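Local atomic coordinates of nitrogenase molybdenum-iron protein beta chain (Clostridium pasteurianum, PDB entry 4WES), a protein that forms, with the alpha chain, the molybdenum-iron component of nitrogenase, which reduces dinitrogen to ammonium, and shares an [8Fe-7S] cluster with that chain. Residues 29-34 with 148-153; 39-44 with 65-70; 102-107 with 136-141. One frame throughout, in Å; residues are numbered along the deposited sequence.

Contact 1. Residues 29-34 with 148-153; sequences MYAALG and TGFANM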
ATOM      1  N   MET B  29     -12.710  26.408  -9.019  1.00  9.07           N
ATOM      2  CA  MET B  29     -12.458  25.743 -10.283  1.00  8.79           C
ATOM      3  C   MET B  29     -12.921  24.280 -10.211  1.00  9.00           C
ATOM      4  O   MET B  29     -13.570  23.785 -11.146  1.00  8.96           O
ATOM      5  CB  MET B  29     -10.965  25.869 -10.609  1.00  9.02           C
ATOM      6  CG  MET B  29     -10.576  25.310 -11.949  1.00  8.98           C
ATOM      7  SD  MET B  29      -8.828  25.486 -12.350  1.00  9.88           S
ATOM      8  CE  MET B  29      -8.711  27.267 -12.570  1.00 10.28           C
ATOM      9  N   TYR B  30     -12.584  23.591  -9.128  1.00  8.95           N
ATOM     10  CA  TYR B  30     -13.000  22.233  -8.921  1.00  8.88           C
ATOM     11  C   TYR B  30     -14.527  22.108  -8.892  1.00  9.99           C
ATOM     12  O   TYR B  30     -15.103  21.247  -9.556  1.00  9.69           O
ATOM     13  CB  TYR B  30     -12.362  21.713  -7.624  1.00  9.29           C
ATOM     14  CG  TYR B  30     -12.710  20.282  -7.298  1.00  8.58           C
ATOM     15  CD1 TYR B  30     -12.137  19.242  -8.000  1.00  9.16           C
ATOM     16  CD2 TYR B  30     -13.633  19.951  -6.303  1.00  9.71           C
ATOM     17  CE1 TYR B  30     -12.476  17.932  -7.741  1.00  9.52           C
ATOM     18  CE2 TYR B  30     -13.952  18.655  -6.012  1.00  9.70           C
ATOM     19  CZ  TYR B  30     -13.378  17.626  -6.731  1.00  9.67           C
ATOM     20  OH  TYR B  30     -13.704  16.307  -6.530  1.00 10.61           O
ATOM     21  N   ALA B  31     -15.168  22.956  -8.112  1.00  9.34           N
ATOM     22  CA  ALA B  31     -16.639  22.961  -8.092  1.00 10.11           C
ATOM     23  C   ALA B  31     -17.227  23.156  -9.475  1.00  9.72           C
ATOM     24  O   ALA B  31     -18.222  22.484  -9.840  1.00 10.57           O
ATOM     25  CB  ALA B  31     -17.136  24.033  -7.116  1.00 10.41           C
ATOM     26  N   ALA B  32     -16.694  24.102 -10.239  1.00  9.17           N
ATOM     27  CA  ALA B  32     -17.187  24.373 -11.558  1.00 10.52           C
ATOM     28  C   ALA B  32     -17.037  23.181 -12.516  1.00  9.50           C
ATOM     29  O   ALA B  32     -17.897  22.932 -13.361  1.00 10.38           O
ATOM     30  CB  ALA B  32     -16.515  25.594 -12.140  1.00 10.95           C
ATOM     31  N   LEU B  33     -15.933  22.456 -12.373  1.00  9.41           N
ATOM     32  CA  LEU B  33     -15.750  21.237 -13.161  1.00  9.90           C
ATOM     33  C   LEU B  33     -16.773  20.155 -12.787  1.00  9.54           C
ATOM     34  O   LEU B  33     -16.911  19.155 -13.490  1.00 11.00           O
ATOM     35  CB  LEU B  33     -14.321  20.723 -13.046  1.00  9.27           C
ATOM     36  CG  LEU B  33     -13.302  21.586 -13.779  1.00  9.60           C
ATOM     37  CD1 LEU B  33     -11.879  21.150 -13.438  1.00 11.08           C
ATOM     38  CD2 LEU B  33     -13.471  21.546 -15.293  1.00 11.23           C
ATOM     39  N   GLY B  34     -17.488  20.346 -11.685  1.00  9.79           N
ATOM     40  CA  GLY B  34     -18.598  19.473 -11.299  1.00 10.10           C
ATOM     41  C   GLY B  34     -19.930  19.861 -11.906  1.00 10.38           C
ATOM     42  O   GLY B  34     -20.968  19.330 -11.469  1.00 10.79           O
ATOM     43  N   THR B 148     -13.067  27.350   1.147  1.00  9.36           N
ATOM     44  CA  THR B 148     -13.965  28.499   1.062  1.00  9.83           C
ATOM     45  C   THR B 148     -14.291  28.809  -0.380  1.00  9.64           C
ATOM     46  O   THR B 148     -15.422  29.210  -0.707  1.00 10.24           O
ATOM     47  CB  THR B 148     -13.293  29.706   1.723  1.00 10.25           C
ATOM     48  OG1 THR B 148     -12.482  29.301   2.827  1.00 10.10           O
ATOM     49  CG2 THR B 148     -14.321  30.717   2.166  1.00 12.09           C
ATOM     50  N   GLY B 149     -13.330  28.655  -1.282  1.00  9.26           N
ATOM     51  CA  GLY B 149     -13.558  28.872  -2.694  1.00  9.64           C
ATOM     52  C   GLY B 149     -14.590  27.917  -3.275  1.00  9.97           C
ATOM     53  O   GLY B 149     -15.483  28.322  -4.048  1.00  9.94           O
ATOM     54  N   PHE B 150     -14.473  26.647  -2.899  1.00  9.25           N
ATOM     55  CA  PHE B 150     -15.478  25.651  -3.251  1.00  9.27           C
ATOM     56  C   PHE B 150     -16.849  26.107  -2.735  1.00  9.23           C
ATOM     57  O   PHE B 150     -17.849  26.104  -3.462  1.00  9.90           O
ATOM     58  CB  PHE B 150     -15.063  24.300  -2.697  1.00  9.62           C
ATOM     59  CG  PHE B 150     -16.040  23.189  -3.009  1.00 10.00           C
ATOM     60  CD1 PHE B 150     -15.831  22.341  -4.076  1.00 10.69           C
ATOM     61  CD2 PHE B 150     -17.132  22.974  -2.203  1.00 10.36           C
ATOM     62  CE1 PHE B 150     -16.709  21.324  -4.358  1.00 11.30           C
ATOM     63  CE2 PHE B 150     -18.035  21.954  -2.484  1.00 11.53           C
ATOM     64  CZ  PHE B 150     -17.795  21.105  -3.542  1.00 11.27           C
ATOM     65  N   ALA B 151     -16.907  26.467  -1.455  1.00  9.94           N
ATOM     66  CA  ALA B 151     -18.177  26.855  -0.857  1.00  9.78           C
ATOM     67  C   ALA B 151     -18.808  28.010  -1.586  1.00  9.74           C
ATOM     68  O   ALA B 151     -20.049  28.042  -1.785  1.00 10.66           O
ATOM     69  CB  ALA B 151     -18.003  27.205   0.600  1.00 10.09           C
ATOM     70  N   ASN B 152     -17.993  28.993  -1.942  1.00  9.73           N
ATOM     71  CA  ASN B 152     -18.460  30.172  -2.655  1.00 10.16           C
ATOM     72  C   ASN B 152     -18.975  29.847  -4.065  1.00  9.49           C
ATOM     73  O   ASN B 152     -20.035  30.338  -4.484  1.00 10.93           O
ATOM     74  CB  ASN B 152     -17.346  31.242  -2.710  1.00  9.81           C
ATOM     75  CG  ASN B 152     -17.189  31.961  -1.407  1.00 10.75           C
ATOM     76  OD1 ASN B 152     -18.131  32.069  -0.624  1.00 12.09           O
ATOM     77  ND2 ASN B 152     -16.002  32.454  -1.148  1.00 10.78           N
ATOM     78  N   MET B 153     -18.308  28.956  -4.778  1.00  9.83           N
ATOM     79  CA  MET B 153     -18.773  28.582  -6.100  1.00 10.41           C
ATOM     80  C   MET B 153     -20.130  27.885  -5.984  1.00 10.73           C
ATOM     81  O   MET B 153     -21.008  28.087  -6.828  1.00 11.26           O
ATOM     82  CB  MET B 153     -17.758  27.676  -6.811  1.00 10.39           C
ATOM     83  CG  MET B 153     -18.084  27.430  -8.290  1.00 10.46           C
ATOM     84  SD  MET B 153     -17.728  28.827  -9.394  1.00 12.65           S
ATOM     85  CE  MET B 153     -19.311  29.550  -9.574  1.00 13.52           C
TER
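Ala31 places its methyl between Phe150 and Met153, two residues one helical turn apart on 148-153. CB of Ala31 lies 3.7 Å from Met153 CB and equally close to Phe150 CD1, approaching that ring obliquely. Phe150 holds CG anti to its backbone N (chi1 -180°), beside its own carbonyl carbon, and its ring swings across to the other helix. The ring also meets Tyr30 rim to rim, with Phe150 CE1 3.9 Å from Tyr30 CD2. The bent side chain of Met153 brings CG within 4.1 Å of Ala32 N, and SD is 4.4 Å from Ala32 CB. No hydrogen bond joins the segments, so the contact is apolar helix packing, and the axes of the short segments approach to 8.4 Å at a crossing angle of -42°, consistent with the small side chain of Ala31 at the closest point of the backbones. Tyr30 sends its hydroxyl past this interface to hydrogen bonds with Val179 O and Thr204 OG1, and its ring meets Phe178 edge to face. Pro202 touches both Ala31 and Phe150. On other sides of helix 24-33, Met29 rests on helix 46-60, while Ala32 and Leu33 pack against Pro40 of strand 38-43.

Contact 2. Residues 39-44 with 65-70; sequences LPHSHG and MASTSS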
ATOM      1  N   LEU B  39     -17.118  25.521 -18.590  1.00 10.22           N
ATOM      2  CA  LEU B  39     -15.740  25.952 -18.563  1.00 10.41           C
ATOM      3  C   LEU B  39     -15.548  26.913 -17.370  1.00 10.01           C
ATOM      4  O   LEU B  39     -16.131  28.000 -17.345  1.00 11.08           O
ATOM      5  CB  LEU B  39     -15.319  26.651 -19.865  1.00 10.56           C
ATOM      6  CG  LEU B  39     -13.840  26.959 -19.994  1.00 10.94           C
ATOM      7  CD1 LEU B  39     -13.010  25.697 -19.967  1.00 12.50           C
ATOM      8  CD2 LEU B  39     -13.579  27.788 -21.228  1.00 13.22           C
ATOM      9  N   PRO B  40     -14.725  26.537 -16.394  1.00  9.96           N
ATOM     10  CA  PRO B  40     -14.351  27.487 -15.343  1.00  9.53           C
ATOM     11  C   PRO B  40     -13.563  28.649 -15.939  1.00  9.49           C
ATOM     12  O   PRO B  40     -12.765  28.444 -16.871  1.00  9.99           O
ATOM     13  CB  PRO B  40     -13.449  26.671 -14.405  1.00  9.98           C
ATOM     14  CG  PRO B  40     -13.719  25.230 -14.759  1.00 11.00           C
ATOM     15  CD  PRO B  40     -14.036  25.242 -16.228  1.00 10.10           C
ATOM     16  N   HIS B  41     -13.764  29.852 -15.382  1.00  9.69           N
ATOM     17  CA  HIS B  41     -13.063  31.044 -15.826  1.00  9.68           C
ATOM     18  C   HIS B  41     -12.482  31.783 -14.659  1.00  9.91           C
ATOM     19  O   HIS B  41     -13.189  32.129 -13.709  1.00 10.76           O
ATOM     20  CB  HIS B  41     -13.999  31.990 -16.579  1.00 10.34           C
ATOM     21  CG  HIS B  41     -13.297  33.176 -17.132  1.00 10.26           C
ATOM     22  ND1 HIS B  41     -12.536  33.118 -18.275  1.00 10.49           N
ATOM     23  CD2 HIS B  41     -13.143  34.426 -16.622  1.00 10.64           C
ATOM     24  CE1 HIS B  41     -11.981  34.297 -18.464  1.00 11.71           C
ATOM     25  NE2 HIS B  41     -12.335  35.109 -17.488  1.00 11.20           N
ATOM     26  N   SER B  42     -11.163  32.000 -14.717  1.00  9.46           N
ATOM     27  CA  SER B  42     -10.429  32.703 -13.674  1.00  9.37           C
ATOM     28  C   SER B  42     -10.269  34.165 -14.043  1.00  9.54           C
ATOM     29  O   SER B  42      -9.548  34.522 -14.976  1.00 10.08           O
ATOM     30  CB  SER B  42      -9.070  32.046 -13.544  1.00  9.56           C
ATOM     31  OG  SER B  42      -8.280  32.691 -12.551  1.00  9.94           O
ATOM     32  N   HIS B  43     -10.984  35.037 -13.325  1.00  9.89           N
ATOM     33  CA  HIS B  43     -10.948  36.449 -13.635  1.00 10.36           C
ATOM     34  C   HIS B  43      -9.823  37.137 -12.829  1.00  9.73           C
ATOM     35  O   HIS B  43     -10.001  37.561 -11.689  1.00 10.93           O
ATOM     36  CB  HIS B  43     -12.324  37.077 -13.335  1.00 10.88           C
ATOM     37  CG  HIS B  43     -12.406  38.522 -13.667  1.00 10.69           C
ATOM     38  ND1 HIS B  43     -12.304  38.997 -14.957  1.00 11.44           N
ATOM     39  CD2 HIS B  43     -12.621  39.594 -12.875  1.00 11.93           C
ATOM     40  CE1 HIS B  43     -12.447  40.306 -14.935  1.00 11.80           C
ATOM     41  NE2 HIS B  43     -12.650  40.695 -13.686  1.00 12.18           N
ATOM     42  N   GLY B  44      -8.656  37.193 -13.428  1.00  9.80           N
ATOM     43  CA  GLY B  44      -7.470  37.738 -12.806  1.00 10.77           C
ATOM     44  C   GLY B  44      -6.299  37.666 -13.765  1.00  9.62           C
ATOM     45  O   GLY B  44      -6.458  37.474 -14.954  1.00  9.86           O
ATOM     46  N   MET B  65      -9.413  21.911 -17.497  1.00  9.08           N
ATOM     47  CA  MET B  65      -9.562  23.065 -18.371  0.52  9.59           C
ATOM     48  C   MET B  65     -10.083  24.272 -17.619  1.00  9.54           C
ATOM     49  O   MET B  65     -10.999  24.130 -16.790  1.00 10.70           O
ATOM     50  CB  MET B  65     -10.577  22.721 -19.460  0.52  9.70           C
ATOM     51  CG  MET B  65      -9.964  21.929 -20.597  0.52 11.86           C
ATOM     52  SD  MET B  65      -8.810  22.986 -21.485  0.52 12.73           S
ATOM     53  CE  MET B  65      -7.609  21.806 -22.023  0.52 12.30           C
ATOM     54  N   ALA B  66      -9.543  25.447 -17.932  1.00  9.27           N
ATOM     55  CA  ALA B  66     -10.105  26.723 -17.471  1.00  8.79           C
ATOM     56  C   ALA B  66      -9.538  27.824 -18.359  1.00  9.38           C
ATOM     57  O   ALA B  66      -8.403  27.734 -18.830  1.00  9.72           O
ATOM     58  CB  ALA B  66      -9.789  27.031 -16.014  1.00  9.68           C
ATOM     59  N   SER B  67     -10.346  28.868 -18.552  1.00  9.55           N
ATOM     60  CA  SER B  67      -9.940  30.087 -19.229  1.00  8.98           C
ATOM     61  C   SER B  67      -9.597  31.163 -18.187  1.00  8.84           C
ATOM     62  O   SER B  67      -9.874  31.021 -16.994  1.00  9.53           O
ATOM     63  CB  SER B  67     -11.067  30.565 -20.130  1.00  9.47           C
ATOM     64  OG  SER B  67     -12.289  30.625 -19.444  1.00 10.95           O
ATOM     65  N   THR B  68      -9.001  32.256 -18.671  1.00  9.08           N
ATOM     66  CA  THR B  68      -8.630  33.360 -17.797  1.00  9.40           C
ATOM     67  C   THR B  68      -8.800  34.703 -18.523  1.00  9.04           C
ATOM     68  O   THR B  68      -8.755  34.791 -19.754  1.00  9.98           O
ATOM     69  CB  THR B  68      -7.155  33.227 -17.267  1.00  9.90           C
ATOM     70  OG1 THR B  68      -6.758  34.442 -16.613  1.00 10.01           O
ATOM     71  CG2 THR B  68      -6.161  32.935 -18.368  1.00 10.70           C
ATOM     72  N   SER B  69      -9.051  35.725 -17.710  1.00  9.53           N
ATOM     73  CA  SER B  69      -9.114  37.082 -18.209  1.00  9.47           C
ATOM     74  C   SER B  69      -7.760  37.659 -18.597  1.00 10.33           C
ATOM     75  O   SER B  69      -7.700  38.706 -19.254  1.00 10.59           O
ATOM     76  CB  SER B  69      -9.807  37.979 -17.196  1.00 10.67           C
ATOM     77  OG  SER B  69     -11.176  37.654 -17.076  1.00 11.10           O
ATOM     78  N   SER B  70      -6.667  37.025 -18.153  1.00  9.22           N
ATOM     79  CA  SER B  70      -5.325  37.487 -18.492  1.00  9.37           C
ATOM     80  C   SER B  70      -5.122  38.996 -18.242  1.00 10.76           C
ATOM     81  O   SER B  70      -4.776  39.770 -19.137  1.00 10.70           O
ATOM     82  CB  SER B  70      -4.911  37.116 -19.915  1.00 10.35           C
ATOM     83  OG  SER B  70      -4.733  35.704 -20.045  1.00 10.52           O
TER
HETATM   84  O   HOH W   1     -15.037  29.918 -19.305  1.00 25.58           O
HETATM   85  O   HOH W   2      -6.356  33.857 -13.989  1.00 15.17           O
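Leu39 and Pro40 open a parallel pairing with 65-70 that closes a beta-alpha-beta unit: strand 38-43, helix 46-60 and strand 67-68, outermost within this chain. Leu39 divides its methyls, CD1 going to Met65 CB and CD2 to the Ser67 side chain, while its carbonyl O takes a hydrogen bond from a water that also binds Ser67 OG. The ring of Pro40 touches Met65 and Ala66, and its O accepts from Ser67 N at 3.0 Å, within the carbonyl plane. His41 stands with CG anti to the backbone N (chi1 -176°), and both ring nitrogens are engaged by hydroxyls lying at the ring edge, in its plane: ND1 with Ser67 OG and NE2 with Ser69 OG, each at 2.8 Å. Two nearly straight bonds at different nitrogens should fix the rotation of this imidazole. Ser42, on the other face with Thr68, gives its N to Ser67 O (2.8 Å, 176°) and receives Ser69 N at its own O; its OG and Thr68 OG1 share a second water. His43 brings ND1 to Ser69 OG, and its NE2 is hydrogen-bonded to Asp113 OD2. Gly44 follows, its CA about 7 Å from the nearest atom of the [8Fe-7S] cluster. The alpha chain lies beyond strand 67-68, with backbone hydrogen bonds to Thr68. Next to Gly44, Thr68 OG1 accepts from Ser70 N in an ST turn, and Ser69 OG sits 2.8 Å from both His41 NE2 and His43 ND1.

Contact 3. Residues 102-107 with 136-141; sequences VHTTCL and HTNTPS. With CLF (Fe(8)-S(7) cluster), chain H.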
ATOM      1  N   VAL B 102     -17.506  31.788 -13.599  1.00 10.59           N
ATOM      2  CA  VAL B 102     -16.435  32.739 -13.284  1.00 10.79           C
ATOM      3  C   VAL B 102     -16.142  32.750 -11.784  1.00 10.21           C
ATOM      4  O   VAL B 102     -17.059  32.806 -10.958  1.00 11.27           O
ATOM      5  CB  VAL B 102     -16.868  34.161 -13.712  1.00 10.41           C
ATOM      6  CG1 VAL B 102     -15.760  35.154 -13.373  1.00 11.95           C
ATOM      7  CG2 VAL B 102     -17.179  34.190 -15.205  1.00 11.26           C
ATOM      8  N   HIS B 103     -14.853  32.735 -11.442  1.00  9.48           N
ATOM      9  CA  HIS B 103     -14.428  33.049 -10.100  1.00  9.31           C
ATOM     10  C   HIS B 103     -13.344  34.137 -10.204  1.00  9.58           C
ATOM     11  O   HIS B 103     -12.946  34.514 -11.322  1.00 10.38           O
ATOM     12  CB  HIS B 103     -13.919  31.794  -9.359  1.00  9.94           C
ATOM     13  CG  HIS B 103     -12.732  31.144 -10.012  1.00 10.07           C
ATOM     14  ND1 HIS B 103     -12.834  30.064 -10.859  1.00  9.66           N
ATOM     15  CD2 HIS B 103     -11.412  31.458  -9.983  1.00 10.06           C
ATOM     16  CE1 HIS B 103     -11.618  29.723 -11.271  1.00 10.84           C
ATOM     17  NE2 HIS B 103     -10.746  30.563 -10.766  1.00 11.13           N
ATOM     18  N   THR B 104     -12.922  34.670  -9.055  1.00 10.09           N
ATOM     19  CA  THR B 104     -12.032  35.820  -9.059  1.00 10.32           C
ATOM     20  C   THR B 104     -10.721  35.477  -8.359  1.00  9.91           C
ATOM     21  O   THR B 104     -10.528  34.376  -7.901  1.00 11.79           O
ATOM     22  CB  THR B 104     -12.725  37.034  -8.451  1.00 10.39           C
ATOM     23  OG1 THR B 104     -13.077  36.722  -7.106  1.00 11.27           O
ATOM     24  CG2 THR B 104     -13.964  37.412  -9.253  1.00 12.07           C
ATOM     25  N   THR B 105      -9.832  36.438  -8.302  1.00 10.43           N
ATOM     26  CA  THR B 105      -8.547  36.275  -7.642  1.00 10.47           C
ATOM     27  C   THR B 105      -8.301  37.407  -6.677  1.00 10.49           C
ATOM     28  O   THR B 105      -9.049  38.367  -6.646  1.00 11.34           O
ATOM     29  CB  THR B 105      -7.367  36.207  -8.636  1.00 11.29           C
ATOM     30  OG1 THR B 105      -7.087  37.502  -9.165  1.00 11.32           O
ATOM     31  CG2 THR B 105      -7.622  35.217  -9.782  1.00 11.13           C
ATOM     32  N   CYS B 106      -7.205  37.324  -5.912  1.00 10.23           N
ATOM     33  CA  CYS B 106      -6.864  38.471  -5.078  1.00  9.78           C
ATOM     34  C   CYS B 106      -6.704  39.761  -5.880  1.00 10.21           C
ATOM     35  O   CYS B 106      -6.953  40.835  -5.337  1.00 11.72           O
ATOM     36  CB  CYS B 106      -5.571  38.203  -4.326  1.00  9.78           C
ATOM     37  SG  CYS B 106      -4.185  37.574  -5.318  1.00  9.93           S
ATOM     38  N   LEU B 107      -6.303  39.674  -7.152  1.00 10.07           N
ATOM     39  CA  LEU B 107      -6.119  40.881  -7.956  1.00  9.63           C
ATOM     40  C   LEU B 107      -7.461  41.551  -8.232  1.00 10.28           C
ATOM     41  O   LEU B 107      -7.645  42.746  -7.948  1.00 11.27           O
ATOM     42  CB  LEU B 107      -5.466  40.527  -9.280  1.00 11.17           C
ATOM     43  CG  LEU B 107      -5.206  41.685 -10.229  1.00 11.15           C
ATOM     44  CD1 LEU B 107      -4.481  42.859  -9.570  1.00 12.10           C
ATOM     45  CD2 LEU B 107      -4.469  41.227 -11.465  1.00 11.44           C
ATOM     46  N   HIS B 136     -21.203  33.584 -11.772  1.00 11.02           N
ATOM     47  CA  HIS B 136     -19.971  33.956 -11.065  1.00 11.62           C
ATOM     48  C   HIS B 136     -20.088  33.750  -9.570  1.00 11.55           C
ATOM     49  O   HIS B 136     -21.190  33.695  -9.003  1.00 12.16           O
ATOM     50  CB  HIS B 136     -19.563  35.422 -11.317  1.00 12.34           C
ATOM     51  CG  HIS B 136     -20.140  36.396 -10.343  1.00 13.79           C
ATOM     52  ND1 HIS B 136     -21.448  36.850 -10.385  1.00 16.64           N
ATOM     53  CD2 HIS B 136     -19.566  36.992  -9.283  1.00 14.02           C
ATOM     54  CE1 HIS B 136     -21.647  37.688  -9.384  1.00 18.80           C
ATOM     55  NE2 HIS B 136     -20.522  37.785  -8.696  1.00 18.02           N
ATOM     56  N   THR B 137     -18.914  33.662  -8.938  1.00 10.90           N
ATOM     57  CA  THR B 137     -18.751  33.882  -7.521  1.00 11.16           C
ATOM     58  C   THR B 137     -17.542  34.793  -7.299  1.00 10.63           C
ATOM     59  O   THR B 137     -16.843  35.120  -8.242  1.00 12.88           O
ATOM     60  CB  THR B 137     -18.622  32.577  -6.722  1.00 12.05           C
ATOM     61  OG1 THR B 137     -18.648  32.870  -5.330  1.00 13.60           O
ATOM     62  CG2 THR B 137     -17.378  31.840  -7.069  1.00 12.98           C
ATOM     63  N   ASN B 138     -17.369  35.236  -6.057  1.00 11.29           N
ATOM     64  CA  ASN B 138     -16.223  36.056  -5.649  1.00 11.59           C
ATOM     65  C   ASN B 138     -15.373  35.252  -4.689  1.00 11.51           C
ATOM     66  O   ASN B 138     -15.878  34.744  -3.672  1.00 12.23           O
ATOM     67  CB  ASN B 138     -16.699  37.355  -4.970  1.00 13.04           C
ATOM     68  CG  ASN B 138     -17.474  38.235  -5.918  1.00 13.28           C
ATOM     69  OD1 ASN B 138     -18.715  38.115  -6.048  1.00 15.92           O
ATOM     70  ND2 ASN B 138     -16.766  39.101  -6.627  1.00 13.30           N
ATOM     71  N   THR B 139     -14.100  35.118  -5.015  1.00 10.54           N
ATOM     72  CA  THR B 139     -13.174  34.212  -4.321  1.00 10.71           C
ATOM     73  C   THR B 139     -11.852  34.897  -3.964  1.00 11.00           C
ATOM     74  O   THR B 139     -10.794  34.536  -4.468  1.00 11.44           O
ATOM     75  CB  THR B 139     -12.951  32.949  -5.173  1.00 10.56           C
ATOM     76  OG1 THR B 139     -12.634  33.298  -6.522  1.00 10.65           O
ATOM     77  CG2 THR B 139     -14.189  32.082  -5.181  1.00 11.66           C
ATOM     78  N   PRO B 140     -11.913  35.879  -3.059  1.00 11.01           N
ATOM     79  CA  PRO B 140     -10.673  36.522  -2.603  1.00 11.73           C
ATOM     80  C   PRO B 140      -9.746  35.563  -1.899  1.00 10.08           C
ATOM     81  O   PRO B 140     -10.102  34.952  -0.905  1.00 11.47           O
ATOM     82  CB  PRO B 140     -11.164  37.592  -1.645  1.00 12.63           C
ATOM     83  CG  PRO B 140     -12.477  37.075  -1.127  1.00 12.25           C
ATOM     84  CD  PRO B 140     -13.088  36.353  -2.318  1.00 12.24           C
ATOM     85  N   SER B 141      -8.521  35.462  -2.400  1.00  9.95           N
ATOM     86  CA  SER B 141      -7.597  34.456  -1.887  0.58  9.55           C
ATOM     87  C   SER B 141      -7.025  34.783  -0.513  1.00 10.05           C
ATOM     88  O   SER B 141      -6.451  33.901   0.154  1.00 10.98           O
ATOM     89  CB  SER B 141      -6.456  34.231  -2.864  0.58  8.40           C
ATOM     90  OG  SER B 141      -5.925  35.419  -3.361  0.58  8.01           O
TER
HETATM   91 FE1  CLF H 604      -0.918  36.993  -9.092  1.00  8.84          FE
HETATM   92 FE2  CLF H 604      -1.627  34.629  -9.474  1.00  9.41          FE
HETATM   93 FE3  CLF H 604       0.972  35.258 -10.170  1.00  8.59          FE
HETATM   94 FE4  CLF H 604       0.143  35.124  -7.591  1.00  8.55          FE
HETATM   95  S1  CLF H 604      -2.121  35.853  -7.377  1.00  9.07           S
HETATM   96  S2A CLF H 604      -0.973  35.991 -11.200  1.00  9.11           S
HETATM   97  S4A CLF H 604       0.274  33.388  -9.061  1.00  9.16           S
HETATM   98  S3A CLF H 604       1.341  36.870  -8.524  1.00  8.69           S
HETATM   99 FE5  CLF H 604      -1.414  33.358  -5.071  0.66 11.95          FE
HETATM  100 FE6  CLF H 604      -4.453  35.292  -4.749  0.66 10.01          FE
HETATM  101 FE7  CLF H 604      -4.047  32.604  -5.164  1.00  8.51          FE
HETATM  102 FE8  CLF H 604      -3.522  33.951  -7.432  1.00  9.34          FE
HETATM  103  S2B CLF H 604      -2.983  33.939  -3.624  1.00  9.43           S
HETATM  104  S3B CLF H 604      -5.510  33.972  -6.328  1.00  9.35           S
HETATM  105  S4B CLF H 604      -2.398  32.066  -6.688  1.00  8.70           S
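Thr104 OG1 is gripped from two sources: Thr139 N donates to it at 2.8 Å in an almost linear bond (177°), and Glu109 OE2 forms a second hydrogen bond. The same carboxylate oxygen is bonded by Asn138 ND2, tying the loop to helix 106-111. Thr139 answers through its own hydroxyl, which donates to Thr104 O at 2.7 Å from a point well above the carbonyl plane (38° out of it). Its OG1 takes the crowded position between backbone N and carbonyl carbon (chi1 49°), where it also lies against His103 CB. At the start of the segments, Val102 and His136 form the parallel bridge that adds strand 133-136 to the edge of the sheet beside 99-104; Thr137 N reaches Val102 O at 2.9 Å, and the two CB atoms of the bridged pair meet on one face. Past this pairing both segments run off the C-terminal ends of their strands toward the cluster shared with the alpha chain, as is common for ligand sites in parallel alpha/beta folds. Thr105 caps helix 106-111, its hydroxyl accepting from Leu107 N, and its CB touches sulfide S3B of the [8Fe-7S] cluster. Cys106 SG binds iron FE6 at 2.4 Å. In the conformer described, Ser141 binds the same iron through OG at 2.0 Å, and that oxygen lies 3.0 Å from Cys106 CB; a second conformer is deposited.

All three contacts are buried, but their chemistry changes with their place. Contact 1, about 9 Å from the centre of the chain, joins two helices chiefly through apolar side chains, with no hydrogen bond between them. Contacts 2 and 3 lie farther out, on the two flanks of one parallel sheet whose middle strands, 38-43 and 99-104, are bonded to each other through His41 O with His103 N and His43 N with His103 O. Both border the alpha chain; contact 2 is rich in histidine-serine bonds, and contact 3 ends in iron ligands. Helix 24-33 of contact 1 packs on contact 2 through Met29 and Ala66, whereas 148-153 meets contact 3 where Met153 lies on Thr137.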